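Local coordinates for protein alpha-acetolactate decarboxylase (Bacillus subtilis subsp. subtilis str. 168, PDB 5XNE) that catalyses the decarboxylation of (2S)-2-acetolactate to (R)-acetoin, a step on the route from pyruvate to butane-2,3-diol, at residues T11-D15 / G16-G20; R208-T212 / A213-N217. All coordinates share one frame; numbering follows the deposited sequence.

Interaction 1 of 2, residues T11-D15 / G16-G20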
loop_
_atom_site.group_PDB
_atom_site.type_symbol
_atom_site.label_atom_id
_atom_site.label_comp_id
_atom_site.label_asym_id
_atom_site.label_seq_id
_atom_site.Cartn_x
_atom_site.Cartn_y
_atom_site.Cartn_z
ATOM N N THR B 11 -1.172 2.830 -10.725
ATOM C CA THR B 11 -1.448 4.184 -11.197
ATOM C C THR B 11 -0.272 4.782 -11.979
ATOM O O THR B 11 -0.491 5.630 -12.853
ATOM C CB THR B 11 -1.823 5.110 -10.059
ATOM O OG1 THR B 11 -0.776 5.123 -9.084
ATOM C CG2 THR B 11 -3.153 4.654 -9.422
ATOM N N SER B 12 0.959 4.348 -11.703
ATOM C CA SER B 12 2.090 4.794 -12.528
ATOM C C SER B 12 1.995 4.200 -13.928
ATOM O O SER B 12 2.270 4.885 -14.934
ATOM C CB SER B 12 3.434 4.442 -11.863
ATOM O OG SER B 12 4.547 4.942 -12.617
ATOM N N LEU B 13 1.589 2.933 -14.010
ATOM C CA LEU B 13 1.348 2.314 -15.298
ATOM C C LEU B 13 0.238 3.055 -16.066
ATOM O O LEU B 13 0.375 3.320 -17.265
ATOM C CB LEU B 13 0.995 0.832 -15.114
ATOM C CG LEU B 13 1.426 -0.153 -16.194
ATOM C CD1 LEU B 13 2.947 -0.221 -16.365
ATOM C CD2 LEU B 13 0.830 -1.529 -15.905
ATOM N N LEU B 14 -0.839 3.426 -15.372
ATOM C CA LEU B 14 -1.927 4.172 -16.001
ATOM C C LEU B 14 -1.413 5.448 -16.655
ATOM O O LEU B 14 -1.871 5.820 -17.735
ATOM C CB LEU B 14 -3.010 4.525 -14.981
ATOM C CG LEU B 14 -3.926 3.426 -14.452
ATOM C CD1 LEU B 14 -4.945 4.045 -13.490
ATOM C CD2 LEU B 14 -4.620 2.685 -15.593
ATOM N N ASP B 15 -0.446 6.094 -16.001
ATOM C CA ASP B 15 0.103 7.368 -16.473
ATOM C C ASP B 15 1.118 7.190 -17.612
ATOM O O ASP B 15 1.715 8.160 -18.079
ATOM C CB ASP B 15 0.756 8.124 -15.312
ATOM C CG ASP B 15 1.100 9.571 -15.669
ATOM O OD1 ASP B 15 0.237 10.257 -16.255
ATOM O OD2 ASP B 15 2.232 10.011 -15.382
ATOM N N GLY B 16 1.325 5.954 -18.055
ATOM C CA GLY B 16 2.183 5.710 -19.200
ATOM C C GLY B 16 3.650 5.564 -18.853
ATOM O O GLY B 16 4.522 5.682 -19.714
ATOM N N VAL B 17 3.937 5.297 -17.588
ATOM C CA VAL B 17 5.303 5.026 -17.178
ATOM C C VAL B 17 5.541 3.544 -17.416
ATOM O O VAL B 17 5.254 2.708 -16.562
ATOM C CB VAL B 17 5.546 5.405 -15.714
ATOM C CG1 VAL B 17 6.946 5.026 -15.273
ATOM C CG2 VAL B 17 5.317 6.905 -15.528
ATOM N N TYR B 18 6.040 3.217 -18.596
ATOM C CA TYR B 18 6.196 1.809 -18.965
ATOM C C TYR B 18 7.611 1.289 -18.795
ATOM O O TYR B 18 7.863 0.113 -19.037
ATOM C CB TYR B 18 5.746 1.584 -20.409
ATOM C CG TYR B 18 4.316 1.987 -20.669
ATOM C CD1 TYR B 18 3.331 1.803 -19.702
ATOM C CD2 TYR B 18 3.947 2.576 -21.873
ATOM C CE1 TYR B 18 2.007 2.181 -19.937
ATOM C CE2 TYR B 18 2.635 2.957 -22.113
ATOM C CZ TYR B 18 1.672 2.765 -21.146
ATOM O OH TYR B 18 0.374 3.147 -21.381
ATOM N N ASP B 19 8.532 2.147 -18.378
ATOM C CA ASP B 19 9.923 1.736 -18.199
ATOM C C ASP B 19 10.284 1.769 -16.720
ATOM O O ASP B 19 10.341 2.845 -16.129
ATOM C CB ASP B 19 10.869 2.652 -18.988
ATOM C CG ASP B 19 10.767 2.467 -20.501
ATOM O OD1 ASP B 19 9.882 1.732 -20.988
ATOM O OD2 ASP B 19 11.589 3.080 -21.201
ATOM N N GLY B 20 10.505 0.606 -16.112
ATOM C CA GLY B 20 10.964 0.566 -14.734
ATOM C C GLY B 20 12.427 0.173 -14.633
ATOM O O GLY B 20 13.108 0.022 -15.648
HETATM O O HOH W 1 5.097 2.582 -13.935
#

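Interaction 2 of 2, residues R208-T212 / A213-N217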
loop_
_atom_site.group_PDB
_atom_site.type_symbol
_atom_site.label_atom_id
_atom_site.label_comp_id
_atom_site.label_asym_id
_atom_site.label_seq_id
_atom_site.Cartn_x
_atom_site.Cartn_y
_atom_site.Cartn_z
ATOM N N ARG B 208 7.842 -1.641 -3.445
ATOM C CA ARG B 208 9.142 -1.095 -3.849
ATOM C C ARG B 208 8.952 -0.081 -4.969
ATOM O O ARG B 208 8.420 -0.407 -6.026
ATOM C CB ARG B 208 10.063 -2.224 -4.299
ATOM C CG ARG B 208 11.338 -1.770 -4.993
ATOM C CD ARG B 208 12.225 -0.938 -4.077
ATOM N NE ARG B 208 13.621 -1.031 -4.502
ATOM C CZ ARG B 208 14.132 -0.399 -5.554
ATOM N NH1 ARG B 208 13.370 0.379 -6.299
ATOM N NH2 ARG B 208 15.414 -0.551 -5.867
ATOM N N LEU B 209 9.367 1.157 -4.729
ATOM C CA LEU B 209 9.250 2.204 -5.747
ATOM C C LEU B 209 10.513 2.272 -6.600
ATOM O O LEU B 209 11.616 2.142 -6.085
ATOM C CB LEU B 209 8.994 3.559 -5.082
ATOM C CG LEU B 209 7.828 3.521 -4.079
ATOM C CD1 LEU B 209 7.720 4.849 -3.321
ATOM C CD2 LEU B 209 6.558 3.178 -4.840
ATOM N N PRO B 210 10.346 2.474 -7.913
ATOM C CA PRO B 210 11.525 2.514 -8.791
ATOM C C PRO B 210 12.343 3.784 -8.623
ATOM O O PRO B 210 11.796 4.842 -8.328
ATOM C CB PRO B 210 10.930 2.444 -10.198
ATOM C CG PRO B 210 9.535 2.948 -10.066
ATOM C CD PRO B 210 9.081 2.657 -8.647
ATOM N N ASN B 211 13.651 3.662 -8.819
ATOM C CA ASN B 211 14.532 4.813 -8.764
ATOM C C ASN B 211 14.721 5.352 -10.170
ATOM O O ASN B 211 15.820 5.322 -10.717
ATOM C CB ASN B 211 15.867 4.428 -8.139
ATOM C CG ASN B 211 16.720 5.626 -7.826
ATOM O OD1 ASN B 211 16.210 6.697 -7.512
ATOM N ND2 ASN B 211 18.030 5.451 -7.904
ATOM N N THR B 212 13.623 5.799 -10.763
ATOM C CA THR B 212 13.654 6.330 -12.125
ATOM C C THR B 212 13.101 7.743 -12.159
ATOM O O THR B 212 12.160 8.094 -11.429
ATOM C CB THR B 212 12.839 5.491 -13.105
ATOM O OG1 THR B 212 11.463 5.551 -12.727
ATOM C CG2 THR B 212 13.315 4.027 -13.120
ATOM N N ALA B 213 13.675 8.569 -13.023
ATOM C CA ALA B 213 13.150 9.907 -13.180
ATOM C C ALA B 213 11.698 9.857 -13.664
ATOM O O ALA B 213 10.879 10.673 -13.251
ATOM C CB ALA B 213 14.017 10.711 -14.143
ATOM N N ASP B 214 11.377 8.884 -14.522
ATOM C CA ASP B 214 10.012 8.725 -15.024
ATOM C C ASP B 214 9.010 8.537 -13.889
ATOM O O ASP B 214 7.942 9.137 -13.888
ATOM C CB ASP B 214 9.914 7.530 -15.974
ATOM C CG ASP B 214 10.586 7.780 -17.297
ATOM O OD1 ASP B 214 10.746 8.961 -17.665
ATOM O OD2 ASP B 214 10.946 6.786 -17.969
ATOM N N PHE B 215 9.359 7.701 -12.922
ATOM C CA PHE B 215 8.454 7.494 -11.805
ATOM C C PHE B 215 8.426 8.725 -10.906
ATOM O O PHE B 215 7.359 9.154 -10.476
ATOM C CB PHE B 215 8.844 6.264 -10.987
ATOM C CG PHE B 215 7.920 6.023 -9.828
ATOM C CD1 PHE B 215 6.700 5.386 -10.027
ATOM C CD2 PHE B 215 8.247 6.469 -8.552
ATOM C CE1 PHE B 215 5.823 5.184 -8.964
ATOM C CE2 PHE B 215 7.368 6.275 -7.475
ATOM C CZ PHE B 215 6.161 5.630 -7.691
ATOM N N PHE B 216 9.597 9.282 -10.608
ATOM C CA PHE B 216 9.671 10.479 -9.759
ATOM C C PHE B 216 8.781 11.607 -10.303
ATOM O O PHE B 216 8.093 12.311 -9.543
ATOM C CB PHE B 216 11.107 10.995 -9.657
ATOM C CG PHE B 216 11.959 10.289 -8.635
ATOM C CD1 PHE B 216 11.881 8.908 -8.453
ATOM C CD2 PHE B 216 12.871 11.011 -7.871
ATOM C CE1 PHE B 216 12.679 8.273 -7.532
ATOM C CE2 PHE B 216 13.684 10.375 -6.929
ATOM C CZ PHE B 216 13.593 9.008 -6.764
ATOM N N ASN B 217 8.806 11.774 -11.625
ATOM C CA ASN B 217 8.109 12.880 -12.284
ATOM C C ASN B 217 6.680 12.572 -12.739
ATOM O O ASN B 217 5.994 13.447 -13.270
ATOM C CB ASN B 217 8.931 13.350 -13.491
ATOM C CG ASN B 217 10.247 13.972 -13.087
ATOM O OD1 ASN B 217 10.357 14.582 -12.025
ATOM N ND2 ASN B 217 11.265 13.823 -13.941
#

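Interaction 1 of 2, residues T11-D15 / G16-G20
S12 and L13 meet G16, V17 and Y18 in a local C-terminal cap, where the short helix 10-14 ends and the chain turns into the loop before strand 22-23. The turn is a Schellman motif: V17 N reaches back to S12 O at 3.2 Å, and G16 N to L13 O at 2.9 Å. The two bonds differ in shape, since V17 N lies tilted only 24° from the carbonyl plane of S12 whereas G16 N sits well above that of L13. G16 takes a positive phi (87°), which turns the chain out of the helix; a side chain at this point would run into D15 O. V17 CB packs against S12 OG at 3.3 Å. That hydroxyl stands anti to its own N (chi1 -177°), which aims it at the valine and at a water 2.8 Å away; the same water donates to V17 O at 2.6 Å. G16 CA covers one face of the Y18 ring, off centre toward the rim, while L13 CD1 comes in at the ring edge, 3.9 Å from Y18 CD1. D15 OD2 accepts a hydrogen bond from N219 N, and M136 of helix 136-139 packs on both L13 and Y18. The side chain of L13 comes to about 7 Å from the bound zinc ion. The turn thus takes up two carbonyls of the helix end, S12 O and L13 O, through V17 N and G16 N, while one water ties S12 OG to the loop carbonyl V17 O, as suits a largely buried cap.

Interaction 2 of 2, residues R208-T212 / A213-N217
P210 sets its CD over the face of the F215 ring, 3.8 Å from the centroid and 12° off the normal, a CH-pi contact between the loop after strand 195-208 and the first turn of helix 213-217. This is the close-packed side. P210 CG comes to 3.5 Å from F215 CG, and L209 CD2 meets F215 CZ at 3.8 Å, so proline and leucine hold the ring near its root and at its far end. F215 extends back over the loop because CG stands anti to N. Replacing F215 with an alanine would probably leave P210 CG and CD and the L209 CD2 methyl without the ring they pack on, opening a gap between loop and helix. At the helix start, T212 OG1 accepts from F215 N at 3.0 Å; chi1 of 64° sets the hydroxyl between N and C of its own residue, facing the helix. T212 O receives F216 N at 2.9 Å in a nearly straight bond (173°). The other side is looser: N211 OD1 approaches F216 CZ obliquely at 3.6 Å, and P210 O lies at the F216 ring edge. N211 and A213 are exposed there, although N211 N is bonded to D21. The second subunit covers part of the helix, its S105 and N107 bonding to F216 O and F215 O and its L108 packing on both phenylalanines. Threonine as N-cap, with a side-chain bond to the third residue after it, is the classic start of an alpha helix.

In the fold
Interaction 1 comes first along the chain, at the end of helix 10-14, and interaction 2 near the other terminus, at the start of helix 213-217; their centres are about 10 Å apart on the same side of the chain's centre. One is a C-terminal cap and the other an N-terminal cap, and they touch directly: S12 OG packs 3.4 Å from F215 CD1, and V17 CG2 lies 3.8 Å from D214 O. The strands leading to them, 3-7 and 195-208, run parallel as neighbours, consistent with the two turns lying side by side. The L13 side chain brings interaction 1 near the zinc ion, whereas interaction 2 has more contacts with the second subunit.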